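Local coordinates for putative nitrite reductase NADPH (Small subunit) oxidoreductase protein (Vibrio parahaemolyticus RIMD 2210633, PDB 3C0D) that probably serves as the small subunit of an NAD(P)H-dependent nitrite reductase and is built on a Rieske-like [2Fe-2S]-type domain, at residues L9-G20 with L32-V40; V40-I49 with H91-V100. All coordinates share one frame; numbering follows the deposited sequence.

Interaction 1 (L9-G20 with L32-V40) and interaction 2 (V40-I49 with H91-V100) follow one another along the chain and share V40, their centres about 13 Å apart. Both belong to the larger antiparallel sheet of the Rieske-like domain, in which strand 39-47 lies between strands 28-35 and 95-100. Interaction 1 folds the connection after strand 6-11 over the 28-35/39-47 hairpin; interaction 2 runs along the next strand pair and on into the loops beside strand 77-79 of the smaller sheet. L32 packing on A42 and F33 on V43 join the two directly through strands 28-35 and 39-47, while P48 and L93 reach the smaller sheet at F78.

Interaction 1. Residues L9-G20 with L32-V40; sequences LCQLDDLMPFIG and LFYIPDSGV
The Y34 ring takes L12 on one face: CD1 of L12 stands 3.9 Å from the ring centroid and 17° off the normal, a CH-pi contact, while P36 N of the same hairpin lies over the rim of the opposite face. The main chain at M16 meets the edge, and P17 runs alongside, its CG near CE2. L12 reaches the ring because CG is anti to the backbone N (chi1 -176°), turning the isobutyl group across the tyrosine at about a right angle. The F18 ring has P36 CD over one face, 4.0 Å from the centroid, and its CD1 touches I35 CD1 at 3.6 Å. At F33 the edge faces F18 O, and CE1 comes within 3.3 Å of G20 N.

Deeper in, L15 divides its two methyls: CD1 meets V40 CG1 at 3.7 Å and also lies on Y34 CB, whereas CD2 rests on L32 CB. L32 CD1 meets L9 CD2 tip to tip at 3.9 Å and lies near C10 SG. On strand 6-11, L9 and C10 both face V105 of strand 104-108, a classic beta bulge.

M16 to I19 form a type II turn, with F18 at a positive phi. F18 N donates to Y34 O at 2.9 Å in a nearly straight bond (172°), and G20 CA adds a CH...O contact to L32 O. The chemistry is thus mainly apolar, L12 and prolines against aromatic rings and leucines against one another and V40, with a single well-directed hydrogen bond pinning the turn to strand 28-35 as the connection crosses this hairpin of the Rieske-like domain.

Interaction 2. Residues V40-I49 with H91-V100; sequences VYAVQDWDPI and HCLKTWRVTV
Q44 grips the backbone of K94 twice. Its CB sits beside the K94 main chain, and Q44 CG lies on L93 CD2 at 3.6 Å. Q44 CD is in van der Waals reach of both K94 N and L93 CD2. At the tip, Q44 OE1 accepts from K94 N at 2.9 Å in a fairly straight bond (164°), and NE2 turns back to donate to W46 O of its own segment. With chi1 at 75°, CG lies between the backbone N and the carbonyl carbon; this torsion and the extended chain beyond it bring the amide to K94 N, across the K94 side chain at about a right angle. The second grip is the main chain: Q44 N donates to K94 O at 2.9 Å, a more bent bond, so both polar backbone atoms of K94 are engaged.

The K94 side chain leads away, its CG over the rim of the W96 ring and its NZ in a salt bridge with E28, while the edge of that ring faces Q44 N. L93 wedges between V43, P48 and Q44; L93 CD2 meets P48 CD at 3.5 Å, and F78 of the smaller sheet adjoins both residues. Further on, I49 CG1 makes a CH-pi contact over one face of the H91 imidazole, 3.4 Å from the centroid and only 8° off the normal, with P48 CB near ND1.

Next to Q44, V43 and T95 form an antiparallel non-hydrogen-bonded pair; toward the far end A42 CB packs on V98 CG2 at 3.7 Å, and V40 CG2 meets V100 CG2 at 3.5 Å. In the larger antiparallel sheet of the Rieske-like domain, strand 39-47 is therefore tied by methyl packing to strand 95-100 at the V40 end, and by the Q44 amide and backbone to the loop leading into that strand, where regular pairing gives way.

Interaction 1. Residues L9-G20 with L32-V40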
loop_
_atom_site.group_PDB
_atom_site.type_symbol
_atom_site.label_atom_id
_atom_site.label_comp_id
_atom_site.label_asym_id
_atom_site.label_seq_id
_atom_site.Cartn_x
_atom_site.Cartn_y
_atom_site.Cartn_z
ATOM N N LEU A 9 -5.251 -11.873 5.639
ATOM C CA LEU A 9 -5.157 -11.298 4.293
ATOM C C LEU A 9 -4.286 -12.180 3.382
ATOM O O LEU A 9 -4.734 -12.660 2.334
ATOM C CB LEU A 9 -4.558 -9.901 4.407
ATOM C CG LEU A 9 -4.846 -8.899 3.301
ATOM C CD1 LEU A 9 -6.335 -8.830 3.043
ATOM C CD2 LEU A 9 -4.321 -7.542 3.727
ATOM N N CYS A 10 -3.031 -12.369 3.784
ATOM C CA CYS A 10 -2.091 -13.223 3.051
ATOM C C CYS A 10 -0.885 -13.585 3.910
ATOM O O CYS A 10 -0.735 -13.098 5.028
ATOM C CB CYS A 10 -1.606 -12.538 1.774
ATOM S SG CYS A 10 -0.357 -11.252 1.999
ATOM N N GLN A 11 -0.038 -14.458 3.374
ATOM C CA GLN A 11 1.181 -14.915 4.046
ATOM C C GLN A 11 2.298 -13.946 3.690
ATOM O O GLN A 11 2.399 -13.530 2.540
ATOM C CB GLN A 11 1.575 -16.299 3.543
ATOM C CG GLN A 11 0.712 -17.422 4.044
ATOM C CD GLN A 11 0.770 -17.545 5.543
ATOM O OE1 GLN A 11 -0.054 -16.968 6.260
ATOM N NE2 GLN A 11 1.757 -18.290 6.032
ATOM N N LEU A 12 3.143 -13.597 4.653
ATOM C CA LEU A 12 4.230 -12.676 4.363
ATOM C C LEU A 12 5.084 -13.103 3.158
ATOM O O LEU A 12 5.488 -12.256 2.363
ATOM C CB LEU A 12 5.146 -12.493 5.572
ATOM C CG LEU A 12 6.215 -11.441 5.258
ATOM C CD1 LEU A 12 5.761 -10.069 5.776
ATOM C CD2 LEU A 12 7.541 -11.845 5.868
ATOM N N ASP A 13 5.370 -14.395 3.006
ATOM C CA ASP A 13 6.184 -14.795 1.866
ATOM C C ASP A 13 5.434 -14.820 0.529
ATOM O O ASP A 13 5.918 -15.385 -0.461
ATOM C CB ASP A 13 6.911 -16.123 2.121
ATOM C CG ASP A 13 6.022 -17.186 2.707
ATOM O OD1 ASP A 13 5.229 -16.868 3.620
ATOM O OD2 ASP A 13 6.146 -18.349 2.267
ATOM N N ASP A 14 4.258 -14.191 0.513
ATOM C CA ASP A 14 3.470 -14.043 -0.701
ATOM C C ASP A 14 3.892 -12.661 -1.213
ATOM O O ASP A 14 3.647 -12.287 -2.370
ATOM C CB ASP A 14 1.969 -14.026 -0.395
ATOM C CG ASP A 14 1.353 -15.416 -0.368
ATOM O OD1 ASP A 14 1.709 -16.253 -1.228
ATOM O OD2 ASP A 14 0.492 -15.663 0.503
ATOM N N LEU A 15 4.538 -11.915 -0.320
ATOM C CA LEU A 15 5.007 -10.567 -0.605
ATOM C C LEU A 15 6.518 -10.454 -0.814
ATOM O O LEU A 15 7.301 -10.750 0.093
ATOM C CB LEU A 15 4.635 -9.620 0.540
ATOM C CG LEU A 15 3.188 -9.457 0.996
ATOM C CD1 LEU A 15 3.166 -8.421 2.108
ATOM C CD2 LEU A 15 2.304 -9.019 -0.160
HETATM N N MSE A 16 6.917 -10.003 -2.002
HETATM C CA MSE A 16 8.319 -9.798 -2.313
HETATM C C MSE A 16 8.692 -8.439 -1.730
HETATM O O MSE A 16 7.887 -7.509 -1.747
HETATM C CB MSE A 16 8.546 -9.777 -3.818
HETATM C CG MSE A 16 8.628 -11.141 -4.471
HETATM SE SE MSE A 16 9.072 -10.983 -6.371
HETATM C CE MSE A 16 11.010 -11.183 -6.259
ATOM N N PRO A 17 9.920 -8.305 -1.200
ATOM C CA PRO A 17 10.368 -7.041 -0.618
ATOM C C PRO A 17 10.329 -5.864 -1.576
ATOM O O PRO A 17 10.875 -5.928 -2.671
ATOM C CB PRO A 17 11.775 -7.369 -0.154
ATOM C CG PRO A 17 11.654 -8.805 0.235
ATOM C CD PRO A 17 10.920 -9.357 -0.956
ATOM N N PHE A 18 9.656 -4.799 -1.155
ATOM C CA PHE A 18 9.552 -3.583 -1.951
ATOM C C PHE A 18 8.759 -3.716 -3.248
ATOM O O PHE A 18 8.780 -2.805 -4.072
ATOM C CB PHE A 18 10.962 -3.063 -2.284
ATOM C CG PHE A 18 11.808 -2.791 -1.073
ATOM C CD1 PHE A 18 11.455 -1.772 -0.179
ATOM C CD2 PHE A 18 12.959 -3.531 -0.827
ATOM C CE1 PHE A 18 12.240 -1.487 0.942
ATOM C CE2 PHE A 18 13.759 -3.257 0.294
ATOM C CZ PHE A 18 13.393 -2.231 1.174
ATOM N N ILE A 19 8.063 -4.831 -3.425
ATOM C CA ILE A 19 7.296 -5.055 -4.636
ATOM C C ILE A 19 5.800 -5.256 -4.380
ATOM O O ILE A 19 5.389 -6.214 -3.729
ATOM C CB ILE A 19 7.888 -6.244 -5.401
ATOM C CG1 ILE A 19 9.306 -5.874 -5.852
ATOM C CG2 ILE A 19 7.014 -6.600 -6.602
ATOM C CD1 ILE A 19 10.058 -6.989 -6.554
ATOM N N GLY A 20 4.997 -4.343 -4.923
ATOM C CA GLY A 20 3.558 -4.380 -4.733
ATOM C C GLY A 20 2.810 -5.628 -5.156
ATOM O O GLY A 20 3.018 -6.137 -6.252
ATOM N N LEU A 32 -0.353 -4.087 -1.586
ATOM C CA LEU A 32 0.442 -4.356 -0.397
ATOM C C LEU A 32 1.917 -4.159 -0.704
ATOM O O LEU A 32 2.401 -4.577 -1.757
ATOM C CB LEU A 32 0.219 -5.779 0.107
ATOM C CG LEU A 32 -1.197 -6.113 0.557
ATOM C CD1 LEU A 32 -1.162 -7.365 1.404
ATOM C CD2 LEU A 32 -1.789 -4.949 1.348
ATOM N N PHE A 33 2.630 -3.522 0.217
ATOM C CA PHE A 33 4.047 -3.260 0.027
ATOM C C PHE A 33 4.798 -3.653 1.288
ATOM O O PHE A 33 4.692 -2.985 2.321
ATOM C CB PHE A 33 4.281 -1.776 -0.258
ATOM C CG PHE A 33 3.954 -1.362 -1.660
ATOM C CD1 PHE A 33 4.830 -1.655 -2.709
ATOM C CD2 PHE A 33 2.807 -0.605 -1.929
ATOM C CE1 PHE A 33 4.575 -1.190 -4.022
ATOM C CE2 PHE A 33 2.534 -0.130 -3.237
ATOM C CZ PHE A 33 3.425 -0.425 -4.277
ATOM N N TYR A 34 5.563 -4.736 1.198
ATOM C CA TYR A 34 6.336 -5.215 2.338
ATOM C C TYR A 34 7.706 -4.537 2.417
ATOM O O TYR A 34 8.534 -4.707 1.529
ATOM C CB TYR A 34 6.497 -6.737 2.239
ATOM C CG TYR A 34 7.525 -7.331 3.169
ATOM C CD1 TYR A 34 7.562 -6.980 4.517
ATOM C CD2 TYR A 34 8.433 -8.283 2.711
ATOM C CE1 TYR A 34 8.484 -7.570 5.400
ATOM C CE2 TYR A 34 9.355 -8.887 3.586
ATOM C CZ TYR A 34 9.370 -8.527 4.931
ATOM O OH TYR A 34 10.226 -9.155 5.814
ATOM N N ILE A 35 7.929 -3.764 3.477
ATOM C CA ILE A 35 9.207 -3.082 3.681
ATOM C C ILE A 35 9.896 -3.770 4.855
ATOM O O ILE A 35 9.481 -3.593 6.000
ATOM C CB ILE A 35 9.023 -1.590 4.062
ATOM C CG1 ILE A 35 8.032 -0.912 3.114
ATOM C CG2 ILE A 35 10.349 -0.878 3.990
ATOM C CD1 ILE A 35 8.478 -0.920 1.654
ATOM N N PRO A 36 10.963 -4.556 4.592
ATOM C CA PRO A 36 11.702 -5.275 5.644
ATOM C C PRO A 36 11.875 -4.529 6.975
ATOM O O PRO A 36 11.476 -5.033 8.031
ATOM C CB PRO A 36 13.037 -5.578 4.979
ATOM C CG PRO A 36 12.642 -5.805 3.556
ATOM C CD PRO A 36 11.654 -4.684 3.293
ATOM N N ASP A 37 12.441 -3.330 6.928
ATOM C CA ASP A 37 12.659 -2.568 8.157
ATOM C C ASP A 37 11.370 -2.033 8.820
ATOM O O ASP A 37 11.320 -1.865 10.041
ATOM C CB ASP A 37 13.613 -1.386 7.891
ATOM C CG ASP A 37 14.516 -1.605 6.673
ATOM O OD1 ASP A 37 13.987 -1.645 5.529
ATOM O OD2 ASP A 37 15.750 -1.733 6.857
ATOM N N SER A 38 10.334 -1.792 8.012
ATOM C CA SER A 38 9.070 -1.216 8.481
ATOM C C SER A 38 7.853 -2.111 8.708
ATOM O O SER A 38 7.040 -1.840 9.580
ATOM C CB SER A 38 8.640 -0.101 7.525
ATOM O OG SER A 38 9.588 0.940 7.471
ATOM N N GLY A 39 7.701 -3.155 7.909
ATOM C CA GLY A 39 6.541 -4.015 8.060
ATOM C C GLY A 39 5.781 -4.019 6.741
ATOM O O GLY A 39 6.405 -4.047 5.672
ATOM N N VAL A 40 4.450 -3.977 6.790
ATOM C CA VAL A 40 3.669 -3.988 5.556
ATOM C C VAL A 40 2.692 -2.809 5.436
ATOM O O VAL A 40 1.914 -2.531 6.355
ATOM C CB VAL A 40 2.897 -5.319 5.424
ATOM C CG1 VAL A 40 2.251 -5.424 4.073
ATOM C CG2 VAL A 40 3.842 -6.487 5.623
#

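Interaction 2. Residues V40-I49 with H91-V100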
loop_
_atom_site.group_PDB
_atom_site.type_symbol
_atom_site.label_atom_id
_atom_site.label_comp_id
_atom_site.label_asym_id
_atom_site.label_seq_id
_atom_site.Cartn_x
_atom_site.Cartn_y
_atom_site.Cartn_z
ATOM N N VAL A 40 4.450 -3.977 6.790
ATOM C CA VAL A 40 3.669 -3.988 5.556
ATOM C C VAL A 40 2.692 -2.809 5.436
ATOM O O VAL A 40 1.914 -2.531 6.355
ATOM C CB VAL A 40 2.897 -5.319 5.424
ATOM C CG1 VAL A 40 2.251 -5.424 4.073
ATOM C CG2 VAL A 40 3.842 -6.487 5.623
ATOM N N TYR A 41 2.751 -2.107 4.305
ATOM C CA TYR A 41 1.857 -0.970 4.054
ATOM C C TYR A 41 0.855 -1.256 2.922
ATOM O O TYR A 41 1.202 -1.851 1.903
ATOM C CB TYR A 41 2.671 0.278 3.724
ATOM C CG TYR A 41 3.534 0.731 4.866
ATOM C CD1 TYR A 41 4.734 0.098 5.145
ATOM C CD2 TYR A 41 3.129 1.773 5.701
ATOM C CE1 TYR A 41 5.524 0.486 6.240
ATOM C CE2 TYR A 41 3.900 2.175 6.799
ATOM C CZ TYR A 41 5.101 1.526 7.066
ATOM O OH TYR A 41 5.869 1.905 8.167
ATOM N N ALA A 42 -0.388 -0.824 3.109
ATOM C CA ALA A 42 -1.444 -1.036 2.128
ATOM C C ALA A 42 -1.947 0.298 1.624
ATOM O O ALA A 42 -2.171 1.202 2.420
ATOM C CB ALA A 42 -2.586 -1.789 2.768
ATOM N N VAL A 43 -2.135 0.428 0.313
ATOM C CA VAL A 43 -2.651 1.671 -0.268
ATOM C C VAL A 43 -3.584 1.286 -1.417
ATOM O O VAL A 43 -3.475 0.179 -1.938
ATOM C CB VAL A 43 -1.522 2.556 -0.837
ATOM C CG1 VAL A 43 -0.638 3.076 0.284
ATOM C CG2 VAL A 43 -0.690 1.756 -1.839
ATOM N N GLN A 44 -4.500 2.167 -1.813
ATOM C CA GLN A 44 -5.389 1.841 -2.924
ATOM C C GLN A 44 -4.538 1.597 -4.161
ATOM O O GLN A 44 -3.583 2.334 -4.420
ATOM C CB GLN A 44 -6.347 2.981 -3.215
ATOM C CG GLN A 44 -5.716 4.155 -3.916
ATOM C CD GLN A 44 -6.702 5.278 -4.078
ATOM O OE1 GLN A 44 -7.249 5.779 -3.091
ATOM N NE2 GLN A 44 -6.951 5.682 -5.323
ATOM N N ASP A 45 -4.898 0.571 -4.925
ATOM C CA ASP A 45 -4.159 0.212 -6.114
ATOM C C ASP A 45 -4.508 1.113 -7.256
ATOM O O ASP A 45 -3.693 1.315 -8.146
ATOM C CB ASP A 45 -4.423 -1.236 -6.507
ATOM C CG ASP A 45 -3.483 -1.718 -7.602
ATOM O OD1 ASP A 45 -2.258 -1.490 -7.484
ATOM O OD2 ASP A 45 -3.960 -2.332 -8.576
ATOM N N TRP A 46 -5.714 1.661 -7.236
ATOM C CA TRP A 46 -6.134 2.575 -8.296
ATOM C C TRP A 46 -5.400 3.931 -8.183
ATOM O O TRP A 46 -5.407 4.565 -7.128
ATOM C CB TRP A 46 -7.656 2.752 -8.222
ATOM C CG TRP A 46 -8.261 3.743 -9.182
ATOM C CD1 TRP A 46 -8.523 5.054 -8.941
ATOM C CD2 TRP A 46 -8.716 3.481 -10.516
ATOM N NE1 TRP A 46 -9.119 5.631 -10.033
ATOM C CE2 TRP A 46 -9.252 4.689 -11.016
ATOM C CE3 TRP A 46 -8.729 2.341 -11.336
ATOM C CZ2 TRP A 46 -9.793 4.794 -12.306
ATOM C CZ3 TRP A 46 -9.269 2.443 -12.619
ATOM C CH2 TRP A 46 -9.798 3.662 -13.088
ATOM N N ASP A 47 -4.746 4.338 -9.270
ATOM C CA ASP A 47 -4.016 5.601 -9.357
ATOM C C ASP A 47 -5.005 6.725 -9.667
ATOM O O ASP A 47 -5.535 6.810 -10.775
ATOM C CB ASP A 47 -2.987 5.522 -10.482
ATOM C CG ASP A 47 -2.275 6.839 -10.717
ATOM O OD1 ASP A 47 -2.707 7.865 -10.149
ATOM O OD2 ASP A 47 -1.288 6.851 -11.478
ATOM N N PRO A 48 -5.246 7.621 -8.705
ATOM C CA PRO A 48 -6.183 8.744 -8.881
ATOM C C PRO A 48 -5.811 9.702 -10.002
ATOM O O PRO A 48 -6.646 10.439 -10.504
ATOM C CB PRO A 48 -6.155 9.425 -7.522
ATOM C CG PRO A 48 -4.722 9.208 -7.091
ATOM C CD PRO A 48 -4.467 7.763 -7.465
ATOM N N ILE A 49 -4.541 9.698 -10.375
ATOM C CA ILE A 49 -4.043 10.553 -11.440
ATOM C C ILE A 49 -3.427 9.566 -12.417
ATOM O O ILE A 49 -2.255 9.182 -12.269
ATOM C CB ILE A 49 -2.895 11.476 -10.958
ATOM C CG1 ILE A 49 -3.240 12.112 -9.611
ATOM C CG2 ILE A 49 -2.643 12.560 -11.988
ATOM C CD1 ILE A 49 -2.082 12.865 -9.018
ATOM N N HIS A 91 -3.976 15.251 -4.099
ATOM C CA HIS A 91 -4.175 13.803 -4.178
ATOM C C HIS A 91 -3.595 13.003 -3.015
ATOM O O HIS A 91 -2.513 13.296 -2.513
ATOM C CB HIS A 91 -3.624 13.295 -5.506
ATOM C CG HIS A 91 -4.490 13.648 -6.671
ATOM N ND1 HIS A 91 -5.662 12.978 -6.951
ATOM C CD2 HIS A 91 -4.394 14.637 -7.592
ATOM C CE1 HIS A 91 -6.251 13.537 -7.994
ATOM N NE2 HIS A 91 -5.500 14.546 -8.401
ATOM N N CYS A 92 -4.336 11.985 -2.598
ATOM C CA CYS A 92 -3.934 11.139 -1.487
ATOM C C CYS A 92 -4.547 9.753 -1.688
ATOM O O CYS A 92 -5.698 9.642 -2.108
ATOM C CB CYS A 92 -4.431 11.759 -0.173
ATOM S SG CYS A 92 -3.824 10.979 1.345
ATOM N N LEU A 93 -3.787 8.699 -1.402
ATOM C CA LEU A 93 -4.290 7.336 -1.568
ATOM C C LEU A 93 -4.956 6.816 -0.299
ATOM O O LEU A 93 -4.532 7.135 0.816
ATOM C CB LEU A 93 -3.153 6.379 -1.944
ATOM C CG LEU A 93 -2.320 6.581 -3.212
ATOM C CD1 LEU A 93 -1.352 5.419 -3.373
ATOM C CD2 LEU A 93 -3.227 6.668 -4.409
ATOM N N LYS A 94 -5.996 6.005 -0.461
ATOM C CA LYS A 94 -6.668 5.449 0.705
ATOM C C LYS A 94 -5.722 4.419 1.318
ATOM O O LYS A 94 -4.991 3.720 0.603
ATOM C CB LYS A 94 -8.002 4.801 0.310
ATOM C CG LYS A 94 -8.801 4.289 1.493
ATOM C CD LYS A 94 -10.189 3.831 1.082
ATOM C CE LYS A 94 -10.996 3.320 2.285
ATOM N NZ LYS A 94 -12.308 2.684 1.919
ATOM N N THR A 95 -5.735 4.346 2.647
ATOM C CA THR A 95 -4.871 3.434 3.395
ATOM C C THR A 95 -5.636 2.443 4.258
ATOM O O THR A 95 -6.768 2.691 4.649
ATOM C CB THR A 95 -3.933 4.212 4.331
ATOM O OG1 THR A 95 -4.710 5.125 5.118
ATOM C CG2 THR A 95 -2.892 4.983 3.530
ATOM N N TRP A 96 -5.001 1.317 4.555
ATOM C CA TRP A 96 -5.599 0.288 5.398
ATOM C C TRP A 96 -4.591 -0.124 6.469
ATOM O O TRP A 96 -3.433 -0.392 6.158
ATOM C CB TRP A 96 -5.979 -0.935 4.565
ATOM C CG TRP A 96 -7.253 -0.784 3.786
ATOM C CD1 TRP A 96 -8.493 -1.236 4.143
ATOM C CD2 TRP A 96 -7.405 -0.164 2.506
ATOM N NE1 TRP A 96 -9.405 -0.940 3.160
ATOM C CE2 TRP A 96 -8.764 -0.282 2.143
ATOM C CE3 TRP A 96 -6.524 0.477 1.627
ATOM C CZ2 TRP A 96 -9.266 0.219 0.937
ATOM C CZ3 TRP A 96 -7.023 0.979 0.421
ATOM C CH2 TRP A 96 -8.385 0.845 0.091
ATOM N N ARG A 97 -5.038 -0.171 7.720
ATOM C CA ARG A 97 -4.167 -0.548 8.820
ATOM C C ARG A 97 -3.788 -2.025 8.671
ATOM O O ARG A 97 -4.661 -2.882 8.553
ATOM C CB ARG A 97 -4.882 -0.322 10.158
ATOM C CG ARG A 97 -5.428 1.096 10.388
ATOM C CD ARG A 97 -5.532 1.375 11.883
ATOM N NE ARG A 97 -4.216 1.215 12.503
ATOM C CZ ARG A 97 -4.002 0.999 13.799
ATOM N NH1 ARG A 97 -5.026 0.919 14.643
ATOM N NH2 ARG A 97 -2.760 0.839 14.247
ATOM N N VAL A 98 -2.495 -2.333 8.686
ATOM C CA VAL A 98 -2.064 -3.718 8.517
ATOM C C VAL A 98 -1.015 -4.193 9.531
ATOM O O VAL A 98 -0.121 -3.440 9.920
ATOM C CB VAL A 98 -1.507 -3.924 7.088
ATOM C CG1 VAL A 98 -1.084 -5.365 6.885
ATOM C CG2 VAL A 98 -2.553 -3.551 6.071
ATOM N N THR A 99 -1.130 -5.452 9.947
ATOM C CA THR A 99 -0.185 -6.039 10.896
ATOM C C THR A 99 0.243 -7.432 10.447
ATOM O O THR A 99 -0.452 -8.089 9.664
ATOM C CB THR A 99 -0.780 -6.155 12.310
ATOM O OG1 THR A 99 -2.005 -6.903 12.262
ATOM C CG2 THR A 99 -1.034 -4.777 12.882
ATOM N N VAL A 100 1.389 -7.877 10.959
ATOM C CA VAL A 100 1.937 -9.192 10.631
ATOM C C VAL A 100 2.339 -9.903 11.919
ATOM O O VAL A 100 3.337 -9.552 12.545
ATOM C CB VAL A 100 3.181 -9.058 9.733
ATOM C CG1 VAL A 100 3.599 -10.417 9.215
ATOM C CG2 VAL A 100 2.890 -8.086 8.599
#